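Local coordinates for protein Poly(A) ribonuclease pop2 (Schizosaccharomyces pombe, PDB 2P51) that removes poly(A) tails from mRNA as a metal-dependent 3'-exoribonuclease, the catalytic component of the CCR4-NOT core complex, at residues 156-161 with 197-202; 202-207 with 264-269. All blocks are in the same frame, centred on the assembly; numbering follows the deposited sequence. Where two conformers were deposited one is given.

Overall arrangement
The N-terminal part of the chain supplies four strands of the six-stranded sheet before helix 144-152 leads into the loop 156-161; strand 163-166 and helices 170-181 and 189-199 follow. Contact 1 closes this excursion by bringing 197-202 back against that loop. Contact 2 opens where contact 1 ends, at the shared Lys202, and closes after helix 238-257, when 264-269 returns to strand 203-205 and the start of helix 206-213. The two contacts follow in series, centres about 13 Å apart. Pro201 O and Asn267 ND2 join them at 3.1 Å, probably by a hydrogen bond. Together they tie loop 156-161, the end of helix 189-199 and the loop after helix 238-257 to the sheet edge at strand 203-205.

Contact 1 (156-161 with 197-202); sequences LVLQEE and CIYFPK
Leu158 and Tyr199 have the most surface buried in this contact, and both their backbones and their side chains meet. Leu158 N donates to Tyr199 O over 2.8 Å, and the N-H...O angle of 172° makes the bond nearly straight. The C=O...N angle is 129°, so the carbonyl is approached obliquely and from outside its plane. Beyond this bond the side chains of Leu158 and Tyr199 lie side by side, pointing the same way. The CD2 branch of Leu158 lies over one face of the Tyr199 ring, 4.0 Å from CD1, and also reaches Ile198 CG2 at 3.8 Å. One methyl thus spans two successive residues at the end of helix 189-199.

Val157 meets the Tyr199 ring at its edge, where CG2 lies near the ring plane, while its CB sits 3.3 Å from Tyr199 O, the same oxygen that takes the Leu158 bond. The other branch, CG1, is turned anti to the carbonyl carbon (chi1 -63°) and packs 3.7 Å from Phe200 CE1.

In the DEDD nuclease fold of this deadenylase, the contact joins the loop leading into strand 163-166 to the turn between helix 189-199 and strand 203-205. Phe200, the first residue to leave helical phi/psi, carries the packing inward: its ring meets Trp164 edge-to-face and touches Leu176 and Met180 of helix 170-181. The side chain of Phe200 is about 9 Å from that of the metal ligand Asp172.

Farther along, the pyrrolidine of Pro201 packs against the backbone of the loop, with CG 3.7 Å from the carbonyl carbon of Gln159. In one of its two conformers, Lys202 has CD 4.0 Å from Glu160 O and NZ hydrogen-bonded to Thr163 OG1.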
ATOM      1  N   LEU A 156      11.362  -3.995  -7.852  1.00 12.59           N
ATOM      2  CA  LEU A 156      10.088  -4.390  -7.254  1.00 12.51           C
ATOM      3  C   LEU A 156       8.950  -4.220  -8.261  1.00 11.90           C
ATOM      4  O   LEU A 156       7.943  -4.956  -8.102  1.00 13.29           O
ATOM      5  CB  LEU A 156       9.804  -3.555  -6.015  1.00 11.54           C
ATOM      6  CG  LEU A 156      10.416  -4.039  -4.674  1.00 12.92           C
ATOM      7  CD1 LEU A 156      11.956  -3.936  -4.685  1.00 15.38           C
ATOM      8  CD2 LEU A 156       9.801  -3.281  -3.516  1.00 13.25           C
ATOM      9  N   VAL A 157       9.070  -3.253  -9.198  1.00 12.67           N
ATOM     10  CA  VAL A 157       7.965  -3.055 -10.161  1.00 12.59           C
ATOM     11  C   VAL A 157       8.388  -3.497 -11.559  1.00 12.53           C
ATOM     12  O   VAL A 157       9.595  -3.677 -11.772  1.00 14.86           O
ATOM     13  CB  VAL A 157       7.448  -1.607 -10.157  1.00 12.31           C
ATOM     14  CG1 VAL A 157       6.858  -1.257  -8.792  1.00 13.74           C
ATOM     15  CG2 VAL A 157       8.551  -0.621 -10.554  1.00 13.67           C
ATOM     16  N   LEU A 158       7.446  -3.684 -12.462  1.00 13.92           N
ATOM     17  CA  LEU A 158       7.714  -4.108 -13.844  1.00 14.37           C
ATOM     18  C   LEU A 158       8.301  -5.520 -13.904  1.00 17.14           C
ATOM     19  O   LEU A 158       8.899  -5.967 -14.886  1.00 18.99           O
ATOM     20  CB  LEU A 158       8.608  -3.106 -14.591  1.00 16.26           C
ATOM     21  CG  LEU A 158       8.084  -1.656 -14.680  1.00 16.81           C
ATOM     22  CD1 LEU A 158       9.212  -0.646 -14.916  1.00 18.84           C
ATOM     23  CD2 LEU A 158       7.048  -1.506 -15.798  1.00 17.37           C
ATOM     24  N   GLN A 159       8.157  -6.302 -12.840  1.00 16.11           N
ATOM     25  CA  GLN A 159       8.763  -7.615 -12.798  1.00 16.17           C
ATOM     26  C   GLN A 159       7.753  -8.692 -12.375  1.00 13.79           C
ATOM     27  O   GLN A 159       7.249  -8.686 -11.256  1.00 15.24           O
ATOM     28  CB  GLN A 159       9.942  -7.626 -11.811  1.00 19.62           C
ATOM     29  CG  GLN A 159      11.103  -6.732 -12.173  1.00 23.62           C
ATOM     30  CD  GLN A 159      11.984  -7.229 -13.307  1.00 31.35           C
ATOM     31  OE1 GLN A 159      12.849  -6.464 -13.764  1.00 47.34           O
ATOM     32  NE2 GLN A 159      11.775  -8.474 -13.735  1.00 33.88           N
ATOM     33  N   GLU A 160       7.547  -9.643 -13.281  1.00 18.55           N
ATOM     34  CA  GLU A 160       6.615 -10.729 -13.025  1.00 20.98           C
ATOM     35  C   GLU A 160       7.080 -11.614 -11.875  1.00 19.51           C
ATOM     36  O   GLU A 160       6.319 -12.389 -11.258  1.00 21.45           O
ATOM     37  CB  GLU A 160       6.444 -11.498 -14.351  1.00 28.28           C
ATOM     38  CG  GLU A 160       6.862 -12.933 -14.208  1.00 48.34           C
ATOM     39  CD  GLU A 160       5.914 -14.057 -14.539  1.00 61.52           C
ATOM     40  OE1 GLU A 160       4.665 -13.921 -14.495  1.00 86.49           O
ATOM     41  OE2 GLU A 160       6.462 -15.132 -14.851  1.00 82.54           O
ATOM     42  N   GLU A 161       8.364 -11.547 -11.553  1.00 16.93           N
ATOM     43  CA  GLU A 161       8.954 -12.334 -10.470  1.00 18.67           C
ATOM     44  C   GLU A 161       8.540 -11.898  -9.064  1.00 15.70           C
ATOM     45  O   GLU A 161       8.757 -12.623  -8.076  1.00 15.93           O
ATOM     46  CB  GLU A 161      10.486 -12.271 -10.557  1.00 26.66           C
ATOM     47  CG  GLU A 161      11.118 -12.822 -11.835  1.00 29.13           C
ATOM     48  CD  GLU A 161      11.166 -11.775 -12.949  1.00 34.60           C
ATOM     49  OE1 GLU A 161      11.798 -12.132 -13.964  1.00 48.88           O
ATOM     50  OE2 GLU A 161      10.612 -10.657 -12.913  1.00 27.08           O
ATOM     51  N   CYS A 197      -1.388  -2.657 -14.269  1.00 16.36           N
ATOM     52  CA  CYS A 197      -0.932  -4.055 -14.429  1.00 18.36           C
ATOM     53  C   CYS A 197       0.392  -4.159 -15.160  1.00 16.64           C
ATOM     54  O   CYS A 197       1.069  -5.180 -15.195  1.00 18.79           O
ATOM     55  CB  CYS A 197      -2.048  -4.887 -15.106  1.00 22.32           C
ATOM     56  SG  CYS A 197      -3.454  -5.097 -13.940  1.00 30.80           S
ATOM     57  N   ILE A 198       0.863  -3.039 -15.757  1.00 17.09           N
ATOM     58  CA  ILE A 198       2.253  -3.130 -16.301  1.00 18.02           C
ATOM     59  C   ILE A 198       3.281  -2.956 -15.197  1.00 16.44           C
ATOM     60  O   ILE A 198       4.305  -3.646 -15.137  1.00 15.72           O
ATOM     61  CB  ILE A 198       2.399  -2.084 -17.412  1.00 20.02           C
ATOM     62  CG1 ILE A 198       1.568  -2.432 -18.664  1.00 20.01           C
ATOM     63  CG2 ILE A 198       3.862  -1.816 -17.763  1.00 26.33           C
ATOM     64  CD1 ILE A 198       1.465  -1.261 -19.622  1.00 27.43           C
ATOM     65  N   TYR A 199       3.040  -1.992 -14.283  1.00 14.69           N
ATOM     66  CA  TYR A 199       3.963  -1.807 -13.166  1.00 15.18           C
ATOM     67  C   TYR A 199       3.851  -2.896 -12.103  1.00 13.46           C
ATOM     68  O   TYR A 199       4.882  -3.216 -11.484  1.00 14.86           O
ATOM     69  CB  TYR A 199       3.704  -0.436 -12.485  1.00 14.61           C
ATOM     70  CG  TYR A 199       4.233   0.705 -13.322  1.00 15.04           C
ATOM     71  CD1 TYR A 199       5.562   1.156 -13.211  1.00 14.83           C
ATOM     72  CD2 TYR A 199       3.382   1.341 -14.230  1.00 16.88           C
ATOM     73  CE1 TYR A 199       6.012   2.224 -14.000  1.00 14.36           C
ATOM     74  CE2 TYR A 199       3.829   2.397 -15.021  1.00 17.22           C
ATOM     75  CZ  TYR A 199       5.158   2.823 -14.903  1.00 15.76           C
ATOM     76  OH  TYR A 199       5.583   3.885 -15.690  1.00 18.41           O
ATOM     77  N   PHE A 200       2.648  -3.435 -11.882  1.00 12.65           N
ATOM     78  CA  PHE A 200       2.402  -4.463 -10.877  1.00 12.29           C
ATOM     79  C   PHE A 200       1.783  -5.680 -11.578  1.00 12.33           C
ATOM     80  O   PHE A 200       0.585  -5.943 -11.426  1.00 13.98           O
ATOM     81  CB  PHE A 200       1.435  -3.953  -9.796  1.00 12.78           C
ATOM     82  CG  PHE A 200       1.954  -2.641  -9.176  1.00 13.05           C
ATOM     83  CD1 PHE A 200       2.881  -2.668  -8.152  1.00 14.88           C
ATOM     84  CD2 PHE A 200       1.487  -1.404  -9.614  1.00 14.43           C
ATOM     85  CE1 PHE A 200       3.340  -1.503  -7.551  1.00 13.38           C
ATOM     86  CE2 PHE A 200       1.954  -0.222  -9.031  1.00 12.97           C
ATOM     87  CZ  PHE A 200       2.888  -0.267  -7.978  1.00 13.42           C
ATOM     88  N   PRO A 201       2.546  -6.400 -12.392  1.00 13.09           N
ATOM     89  CA  PRO A 201       1.960  -7.429 -13.224  1.00 13.27           C
ATOM     90  C   PRO A 201       1.403  -8.622 -12.465  1.00 13.20           C
ATOM     91  O   PRO A 201       0.604  -9.366 -13.054  1.00 15.59           O
ATOM     92  CB  PRO A 201       3.130  -7.870 -14.114  1.00 14.32           C
ATOM     93  CG  PRO A 201       4.368  -7.488 -13.326  1.00 15.67           C
ATOM     94  CD  PRO A 201       4.002  -6.183 -12.654  1.00 15.53           C
ATOM     95  N   LYS A 202       1.798  -8.834 -11.221  1.00 14.05           N
ATOM     96  CA  LYS A 202       1.267  -9.937 -10.413  1.00 14.81           C
ATOM     97  C   LYS A 202       0.866  -9.393  -9.056  1.00 14.10           C
ATOM     98  O   LYS A 202       1.750  -9.093  -8.235  1.00 16.52           O
ATOM     99  CB  LYS A 202       2.337 -11.015 -10.276  0.62 16.36           C
ATOM    100  CG  LYS A 202       1.955 -12.175  -9.360  0.62 20.97           C
ATOM    101  CD  LYS A 202       2.905 -13.366  -9.498  0.62 23.63           C
ATOM    102  CE  LYS A 202       2.319 -14.546  -8.763  0.62 19.04           C
ATOM    103  NZ  LYS A 202       2.995 -14.977  -7.529  0.62 31.21           N
TER

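Contact 2 (202-207 with 264-269)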
ATOM      1  N   LYS A 202       1.798  -8.834 -11.221  1.00 14.05           N
ATOM      2  CA  LYS A 202       1.267  -9.937 -10.413  1.00 14.81           C
ATOM      3  C   LYS A 202       0.866  -9.393  -9.056  1.00 14.10           C
ATOM      4  O   LYS A 202       1.750  -9.093  -8.235  1.00 16.52           O
ATOM      5  CB  LYS A 202       2.337 -11.015 -10.276  0.62 16.36           C
ATOM      6  CG  LYS A 202       1.955 -12.175  -9.360  0.62 20.97           C
ATOM      7  CD  LYS A 202       2.905 -13.366  -9.498  0.62 23.63           C
ATOM      8  CE  LYS A 202       2.319 -14.546  -8.763  0.62 19.04           C
ATOM      9  NZ  LYS A 202       2.995 -14.977  -7.529  0.62 31.21           N
ATOM     10  N   ASN A 203      -0.429  -9.243  -8.844  1.00 13.35           N
ATOM     11  CA  ASN A 203      -0.849  -8.661  -7.550  1.00 14.07           C
ATOM     12  C   ASN A 203      -2.124  -9.367  -7.097  1.00 12.97           C
ATOM     13  O   ASN A 203      -2.884  -9.932  -7.921  1.00 15.01           O
ATOM     14  CB  ASN A 203      -0.961  -7.148  -7.692  1.00 15.60           C
ATOM     15  CG  ASN A 203      -2.049  -6.652  -8.598  1.00 16.85           C
ATOM     16  OD1 ASN A 203      -3.235  -6.749  -8.241  1.00 18.43           O
ATOM     17  ND2 ASN A 203      -1.791  -6.089  -9.766  1.00 17.92           N
ATOM     18  N   TYR A 204      -2.320  -9.330  -5.788  1.00 12.94           N
ATOM     19  CA  TYR A 204      -3.549  -9.849  -5.160  1.00 13.05           C
ATOM     20  C   TYR A 204      -4.099  -8.799  -4.193  1.00 12.78           C
ATOM     21  O   TYR A 204      -3.268  -8.169  -3.492  1.00 16.50           O
ATOM     22  CB  TYR A 204      -3.315 -11.151  -4.387  1.00 13.70           C
ATOM     23  CG  TYR A 204      -2.856 -12.309  -5.251  1.00 14.03           C
ATOM     24  CD1 TYR A 204      -3.758 -13.006  -6.050  1.00 16.64           C
ATOM     25  CD2 TYR A 204      -1.534 -12.693  -5.248  1.00 17.85           C
ATOM     26  CE1 TYR A 204      -3.351 -14.064  -6.840  1.00 20.27           C
ATOM     27  CE2 TYR A 204      -1.125 -13.747  -6.034  1.00 23.26           C
ATOM     28  CZ  TYR A 204      -2.021 -14.428  -6.823  1.00 23.49           C
ATOM     29  OH  TYR A 204      -1.564 -15.487  -7.604  1.00 28.89           O
ATOM     30  N   ASP A 205      -5.407  -8.656  -4.198  1.00 12.69           N
ATOM     31  CA  ASP A 205      -6.087  -7.779  -3.243  1.00 13.05           C
ATOM     32  C   ASP A 205      -6.807  -8.687  -2.253  1.00 11.70           C
ATOM     33  O   ASP A 205      -7.794  -9.332  -2.639  1.00 13.26           O
ATOM     34  CB  ASP A 205      -7.035  -6.824  -3.968  1.00 13.56           C
ATOM     35  CG  ASP A 205      -7.721  -5.850  -3.028  1.00 13.67           C
ATOM     36  OD1 ASP A 205      -7.857  -6.156  -1.798  1.00 13.56           O
ATOM     37  OD2 ASP A 205      -8.159  -4.767  -3.475  1.00 15.64           O
ATOM     38  N   ILE A 206      -6.338  -8.732  -1.018  1.00 11.84           N
ATOM     39  CA  ILE A 206      -6.928  -9.640  -0.012  1.00 13.05           C
ATOM     40  C   ILE A 206      -8.404  -9.306   0.225  1.00 11.83           C
ATOM     41  O   ILE A 206      -9.152 -10.215   0.577  1.00 15.84           O
ATOM     42  CB  ILE A 206      -6.135  -9.552   1.306  1.00 14.15           C
ATOM     43  CG1 ILE A 206      -4.713 -10.097   1.151  1.00 15.26           C
ATOM     44  CG2 ILE A 206      -6.845 -10.226   2.485  1.00 17.59           C
ATOM     45  CD1 ILE A 206      -3.847  -9.800   2.382  1.00 18.78           C
ATOM     46  N   LYS A 207      -8.799  -8.032   0.072  1.00 13.03           N
ATOM     47  CA  LYS A 207     -10.219  -7.707   0.241  1.00 13.19           C
ATOM     48  C   LYS A 207     -11.065  -8.325  -0.866  1.00 13.69           C
ATOM     49  O   LYS A 207     -12.190  -8.817  -0.643  1.00 14.79           O
ATOM     50  CB  LYS A 207     -10.462  -6.191   0.210  1.00 15.29           C
ATOM     51  CG  LYS A 207     -11.937  -5.802   0.437  1.00 17.94           C
ATOM     52  CD  LYS A 207     -12.376  -5.844   1.874  1.00 19.89           C
ATOM     53  CE  LYS A 207     -13.879  -5.497   1.961  1.00 16.36           C
ATOM     54  NZ  LYS A 207     -14.358  -5.847   3.333  1.00 16.75           N
ATOM     55  N   ARG A 264      -7.482 -17.179 -10.553  1.00 25.69           N
ATOM     56  CA  ARG A 264      -8.589 -16.264 -10.883  1.00 25.51           C
ATOM     57  C   ARG A 264      -8.603 -15.024 -10.016  1.00 23.78           C
ATOM     58  O   ARG A 264      -9.324 -14.040 -10.173  1.00 27.93           O
ATOM     59  CB  ARG A 264      -9.952 -16.978 -10.776  1.00 28.55           C
ATOM     60  CG  ARG A 264     -10.053 -18.081 -11.840  1.00 26.99           C
ATOM     61  CD  ARG A 264     -11.293 -18.940 -11.696  1.00 28.30           C
ATOM     62  NE  ARG A 264     -11.113 -19.835 -10.552  1.00 25.38           N
ATOM     63  CZ  ARG A 264     -11.987 -20.791 -10.241  1.00 24.07           C
ATOM     64  NH1 ARG A 264     -13.069 -20.947 -10.997  1.00 30.36           N
ATOM     65  NH2 ARG A 264     -11.752 -21.554  -9.194  1.00 28.92           N
ATOM     66  N   MET A 265      -7.737 -15.024  -9.007  1.00 19.83           N
ATOM     67  CA  MET A 265      -7.761 -13.776  -8.250  1.00 22.61           C
ATOM     68  C   MET A 265      -6.694 -12.778  -8.584  1.00 18.14           C
ATOM     69  O   MET A 265      -6.689 -11.710  -7.986  1.00 18.62           O
ATOM     70  CB  MET A 265      -7.684 -14.267  -6.809  1.00 26.36           C
ATOM     71  CG  MET A 265      -9.165 -14.904  -6.671  1.00 30.91           C
ATOM     72  SD  MET A 265      -9.010 -15.644  -5.158  1.00 33.85           S
ATOM     73  CE  MET A 265     -10.232 -15.959  -4.025  1.00117.07           C
ATOM     74  N   LEU A 266      -5.854 -13.196  -9.510  1.00 18.25           N
ATOM     75  CA  LEU A 266      -4.810 -12.281  -9.931  1.00 19.14           C
ATOM     76  C   LEU A 266      -5.344 -10.960 -10.524  1.00 18.20           C
ATOM     77  O   LEU A 266      -6.198 -10.905 -11.402  1.00 19.60           O
ATOM     78  CB  LEU A 266      -3.967 -12.982 -11.010  1.00 21.92           C
ATOM     79  CG  LEU A 266      -2.516 -12.599 -11.213  1.00 31.84           C
ATOM     80  CD1 LEU A 266      -1.637 -12.725  -9.967  1.00 32.62           C
ATOM     81  CD2 LEU A 266      -1.915 -13.464 -12.332  1.00 47.18           C
ATOM     82  N   ASN A 267      -4.750  -9.872 -10.035  1.00 16.04           N
ATOM     83  CA  ASN A 267      -4.970  -8.508 -10.518  1.00 16.84           C
ATOM     84  C   ASN A 267      -6.433  -8.106 -10.425  1.00 14.77           C
ATOM     85  O   ASN A 267      -6.902  -7.343 -11.287  1.00 22.37           O
ATOM     86  CB  ASN A 267      -4.421  -8.339 -11.946  1.00 16.07           C
ATOM     87  CG  ASN A 267      -2.941  -8.696 -11.994  1.00 16.89           C
ATOM     88  OD1 ASN A 267      -2.262  -8.959 -11.003  1.00 20.66           O
ATOM     89  ND2 ASN A 267      -2.413  -8.742 -13.189  1.00 21.49           N
ATOM     90  N   GLN A 268      -7.162  -8.559  -9.428  1.00 15.32           N
ATOM     91  CA  GLN A 268      -8.536  -8.077  -9.285  1.00 15.94           C
ATOM     92  C   GLN A 268      -8.581  -7.117  -8.091  1.00 16.38           C
ATOM     93  O   GLN A 268      -8.274  -7.533  -6.970  1.00 19.40           O
ATOM     94  CB  GLN A 268      -9.544  -9.205  -9.047  1.00 18.67           C
ATOM     95  CG  GLN A 268      -9.516 -10.329 -10.101  1.00 22.29           C
ATOM     96  CD  GLN A 268      -9.843  -9.754 -11.456  1.00 27.02           C
ATOM     97  OE1 GLN A 268     -10.859  -9.085 -11.572  1.00 35.79           O
ATOM     98  NE2 GLN A 268      -8.994  -9.980 -12.481  1.00 35.55           N
ATOM     99  N   LEU A 269      -8.967  -5.864  -8.307  1.00 17.31           N
ATOM    100  CA  LEU A 269      -8.981  -4.922  -7.192  1.00 15.25           C
ATOM    101  C   LEU A 269     -10.362  -4.850  -6.583  1.00 15.07           C
ATOM    102  O   LEU A 269     -11.352  -4.791  -7.336  1.00 19.50           O
ATOM    103  CB  LEU A 269      -8.561  -3.530  -7.677  1.00 18.41           C
ATOM    104  CG  LEU A 269      -7.193  -3.390  -8.342  1.00 24.48           C
ATOM    105  CD1 LEU A 269      -6.890  -1.910  -8.485  1.00 33.39           C
ATOM    106  CD2 LEU A 269      -6.158  -4.100  -7.507  1.00 26.55           C
TER
HETATM  107  O   HOH W   1      -7.123  -9.875  -6.029  1.00 18.93           O
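Asn203 and Asn267 bring the backbones of strand 203-205 and the type II turn Met265-Gln268 within 5.1 Å, CA to CA, and Asn267 N donates to Asn203 O in a nearly straight bond (171°). The return bond uses a side chain: Asn203 N gives its hydrogen to Asn267 OD1 at 2.8 Å, nearly along the C=O axis. The two side chains cross at about a right angle, with amide planes 24° apart; Asn203 ND2 is hydrogen-bonded to Phe200 O. Leu266 CD1 lies 3.6 Å from Tyr204 CZ, while Tyr204 CD1 stands 4.2 Å from Met265 CB. An alanine in place of Tyr204 would probably open a gap beside Leu266 and leave its CD1 without the ring it packs on. A water accepts from Asp205 N at 2.8 Å and lies within hydrogen-bonding distance of Met265 O and Gln268 O, though other acceptors may share its protons. Asp205 N-caps helix 206-213 through OD1, which takes Lys207 N at 2.8 Å and also His168 N, while OD2 accepts from Tyr270 N and bonds Ser169 OG. These donors would probably stabilise a negative charge on Asp205, whose oxygens join the start of helix 206-213 to Tyr270, just after 264-269.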